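PDB 5KF0: aldehyde dehydrogenase from Burkholderia vietnamiensis, which probably oxidises aldehydes to carboxylic acids using NAD(P)+ as hydride acceptor, and is seen here with NADPH bound. Local coordinates for residues 127-132 and 144-149. Numbering follows the deposited sequence.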
ATOM      1  N   ILE A 127      -4.956   0.101 -11.231  1.00 11.31           N
ATOM      2  CA  ILE A 127      -5.414  -1.124 -10.588  1.00 11.89           C
ATOM      3  C   ILE A 127      -4.216  -2.071 -10.512  1.00 13.60           C
ATOM      4  O   ILE A 127      -4.074  -2.988 -11.331  1.00 18.77           O
ATOM      5  CB  ILE A 127      -6.604  -1.753 -11.340  1.00 15.30           C
ATOM      6  CG1 ILE A 127      -7.695  -0.698 -11.549  1.00 14.32           C
ATOM      7  CG2 ILE A 127      -7.184  -2.921 -10.541  1.00 16.77           C
ATOM      8  CD1 ILE A 127      -8.930  -1.203 -12.267  1.00 14.89           C
ATOM      9  N   ASP A 128      -3.340  -1.833  -9.546  1.00 11.93           N
ATOM     10  CA  ASP A 128      -2.082  -2.557  -9.435  1.00 11.12           C
ATOM     11  C   ASP A 128      -2.272  -3.853  -8.650  1.00 12.95           C
ATOM     12  O   ASP A 128      -3.306  -4.093  -8.030  1.00 17.22           O
ATOM     13  CB  ASP A 128      -1.029  -1.693  -8.741  1.00 10.82           C
ATOM     14  CG  ASP A 128      -0.598  -0.480  -9.575  1.00 13.08           C
ATOM     15  OD1 ASP A 128      -0.762  -0.484 -10.822  1.00 13.85           O
ATOM     16  OD2 ASP A 128      -0.094   0.481  -8.956  1.00 17.71           O
ATOM     17  N   GLY A 129      -1.228  -4.675  -8.655  1.00 12.30           N
ATOM     18  CA  GLY A 129      -1.193  -5.890  -7.866  1.00 10.88           C
ATOM     19  C   GLY A 129       0.039  -5.915  -6.991  1.00 11.32           C
ATOM     20  O   GLY A 129       0.721  -4.893  -6.833  1.00 12.29           O
ATOM     21  N   GLU A 130       0.344  -7.082  -6.424  1.00 12.02           N
ATOM     22  CA  GLU A 130       1.449  -7.218  -5.496  1.00  8.92           C
ATOM     23  C   GLU A 130       2.371  -8.351  -5.919  1.00 10.01           C
ATOM     24  O   GLU A 130       1.925  -9.371  -6.463  1.00 11.58           O
ATOM     25  CB  GLU A 130       0.951  -7.504  -4.070  1.00 10.76           C
ATOM     26  CG  GLU A 130       0.092  -6.417  -3.456  1.00 11.74           C
ATOM     27  CD  GLU A 130      -0.654  -6.946  -2.237  1.00 14.84           C
ATOM     28  OE1 GLU A 130      -0.052  -6.973  -1.160  1.00 19.03           O
ATOM     29  OE2 GLU A 130      -1.815  -7.396  -2.378  1.00 20.37           O
ATOM     30  N   VAL A 131       3.660  -8.174  -5.635  1.00  9.44           N
ATOM     31  CA  VAL A 131       4.638  -9.256  -5.700  1.00  9.03           C
ATOM     32  C   VAL A 131       4.862  -9.698  -4.263  1.00 12.74           C
ATOM     33  O   VAL A 131       5.429  -8.950  -3.465  1.00 12.97           O
ATOM     34  CB  VAL A 131       5.954  -8.816  -6.363  1.00 11.38           C
ATOM     35  CG1 VAL A 131       6.903 -10.010  -6.461  1.00 12.65           C
ATOM     36  CG2 VAL A 131       5.698  -8.238  -7.752  1.00 11.62           C
ATOM     37  N   LEU A 132       4.384 -10.893  -3.915  1.00  9.53           N
ATOM     38  CA  LEU A 132       4.344 -11.339  -2.527  1.00 10.09           C
ATOM     39  C   LEU A 132       5.529 -12.239  -2.187  1.00 11.71           C
ATOM     40  O   LEU A 132       5.798 -13.213  -2.897  1.00 10.97           O
ATOM     41  CB  LEU A 132       3.045 -12.103  -2.264  1.00 11.25           C
ATOM     42  CG  LEU A 132       1.743 -11.359  -2.518  1.00 12.16           C
ATOM     43  CD1 LEU A 132       0.579 -12.353  -2.481  1.00 12.59           C
ATOM     44  CD2 LEU A 132       1.546 -10.230  -1.496  1.00 14.16           C
ATOM     45  N   THR A 144       7.180 -17.659  -5.372  1.00 11.09           N
ATOM     46  CA  THR A 144       6.833 -16.242  -5.318  1.00 11.32           C
ATOM     47  C   THR A 144       5.405 -16.060  -5.815  1.00 12.58           C
ATOM     48  O   THR A 144       4.958 -16.761  -6.731  1.00 12.08           O
ATOM     49  CB  THR A 144       7.781 -15.394  -6.190  1.00 15.13           C
ATOM     50  OG1 THR A 144       9.137 -15.639  -5.813  1.00 16.73           O
ATOM     51  CG2 THR A 144       7.468 -13.885  -6.065  1.00 12.57           C
ATOM     52  N   GLY A 145       4.696 -15.099  -5.231  1.00 11.35           N
ATOM     53  CA  GLY A 145       3.317 -14.808  -5.601  1.00 10.25           C
ATOM     54  C   GLY A 145       3.219 -13.508  -6.385  1.00 10.66           C
ATOM     55  O   GLY A 145       3.952 -12.547  -6.112  1.00 11.76           O
ATOM     56  N   TYR A 146       2.307 -13.489  -7.353  1.00 10.63           N
ATOM     57  CA  TYR A 146       1.983 -12.299  -8.134  1.00  9.49           C
ATOM     58  C   TYR A 146       0.472 -12.178  -8.190  1.00  9.95           C
ATOM     59  O   TYR A 146      -0.211 -13.169  -8.468  1.00 11.47           O
ATOM     60  CB  TYR A 146       2.542 -12.398  -9.564  1.00 10.04           C
ATOM     61  CG  TYR A 146       4.032 -12.622  -9.612  1.00  9.93           C
ATOM     62  CD1 TYR A 146       4.905 -11.548  -9.738  1.00 11.77           C
ATOM     63  CD2 TYR A 146       4.567 -13.903  -9.524  1.00 11.29           C
ATOM     64  CE1 TYR A 146       6.268 -11.741  -9.767  1.00 13.62           C
ATOM     65  CE2 TYR A 146       5.937 -14.108  -9.551  1.00 13.94           C
ATOM     66  CZ  TYR A 146       6.782 -13.016  -9.678  1.00 16.16           C
ATOM     67  OH  TYR A 146       8.148 -13.204  -9.709  1.00 15.89           O
ATOM     68  N   THR A 147      -0.059 -10.981  -7.950  1.00  9.86           N
ATOM     69  CA  THR A 147      -1.505 -10.813  -7.941  1.00  9.77           C
ATOM     70  C   THR A 147      -1.958  -9.801  -8.986  1.00 11.07           C
ATOM     71  O   THR A 147      -1.214  -8.905  -9.398  1.00 11.72           O
ATOM     72  CB  THR A 147      -2.036 -10.375  -6.572  1.00 11.71           C
ATOM     73  OG1 THR A 147      -1.706  -8.994  -6.331  1.00 12.45           O
ATOM     74  CG2 THR A 147      -1.464 -11.256  -5.455  1.00 11.56           C
ATOM     75  N   ARG A 148      -3.220  -9.957  -9.380  1.00 10.93           N
ATOM     76  CA  ARG A 148      -3.911  -9.039 -10.279  1.00 10.02           C
ATOM     77  C   ARG A 148      -5.385  -9.051  -9.899  1.00 12.48           C
ATOM     78  O   ARG A 148      -5.863  -9.976  -9.236  1.00 11.97           O
ATOM     79  CB  ARG A 148      -3.743  -9.443 -11.752  1.00 10.81           C
ATOM     80  CG  ARG A 148      -4.461 -10.761 -12.090  1.00 12.39           C
ATOM     81  CD  ARG A 148      -4.014 -11.354 -13.417  1.00 14.21           C
ATOM     82  NE  ARG A 148      -4.547 -10.642 -14.580  1.00 14.45           N
ATOM     83  CZ  ARG A 148      -4.303 -11.003 -15.836  1.00 18.21           C
ATOM     84  NH1 ARG A 148      -3.528 -12.055 -16.097  1.00 14.20           N
ATOM     85  NH2 ARG A 148      -4.828 -10.309 -16.836  1.00 21.97           N
ATOM     86  N   ARG A 149      -6.110  -8.018 -10.328  1.00 10.47           N
ATOM     87  CA  ARG A 149      -7.551  -7.943 -10.120  1.00 10.66           C
ATOM     88  C   ARG A 149      -8.240  -8.193 -11.456  1.00 11.19           C
ATOM     89  O   ARG A 149      -8.045  -7.422 -12.402  1.00 16.20           O
ATOM     90  CB  ARG A 149      -7.956  -6.577  -9.569  1.00 12.59           C
ATOM     91  CG  ARG A 149      -7.182  -6.151  -8.340  1.00 15.42           C
ATOM     92  CD  ARG A 149      -7.472  -7.023  -7.151  1.00 20.76           C
ATOM     93  NE  ARG A 149      -8.884  -7.027  -6.775  1.00 22.53           N
ATOM     94  CZ  ARG A 149      -9.339  -7.579  -5.657  1.00 20.80           C
ATOM     95  NH1 ARG A 149      -8.485  -8.152  -4.812  1.00 23.18           N
ATOM     96  NH2 ARG A 149     -10.632  -7.562  -5.374  1.00 16.77           N
TER
HETATM   97  O   HOH W   1      -4.522  -5.860 -11.409  1.00 19.93           O
HETATM   98  O   HOH W   2      -3.210  -7.378  -4.687  1.00 25.19           O
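Start with the backbone: strands 129-132 and 144-149 run antiparallel, their axes 4.6 Å apart at the closest. Leu132 and Gly145 form a hydrogen-bonded pair, with Leu132 N 2.8 Å from Gly145 O and Gly145 N 3.2 Å from Leu132 O. Two residues on, the ladder changes character. Thr147 N still donates to Glu130 O (3.0 Å), but the return bond from Glu130 N goes to the hydroxyl, Thr147 OG1, at 2.8 Å. Thr147 O instead meets Gly129 CA in a CA-H...O contact of 3.4 Å; a CB on Gly129 pointing this way would clash with that carbonyl. Before the first strand starts, a water bridges the two segments, its O atom 2.9 Å from Ile127 O, to which it donates, and 2.9 Å from Arg149 N, from which it accepts. A second water connects Glu130 OE2 with Thr147 OG1.

These are the two arms of a beta hairpin in the protruding oligomerisation sheet of the aldehyde dehydrogenase fold. Strand 475-483 flanks 144-149, while Gly129 to Val131 pair with an antiparallel strand of the second subunit, carrying the sheet across the interface. Charged contacts reach the third subunit: Glu130 forms a salt bridge with its Arg468, and Arg148 a salt bridge with its Asp432 and a cation-pi contact with its Trp431.

Apolar contacts lie on both faces. Val131 CG1 touches Tyr146 CE1 at 3.8 Å on one; on the other, Leu132 CD1 reaches Thr147 CG2, also at 3.8 Å.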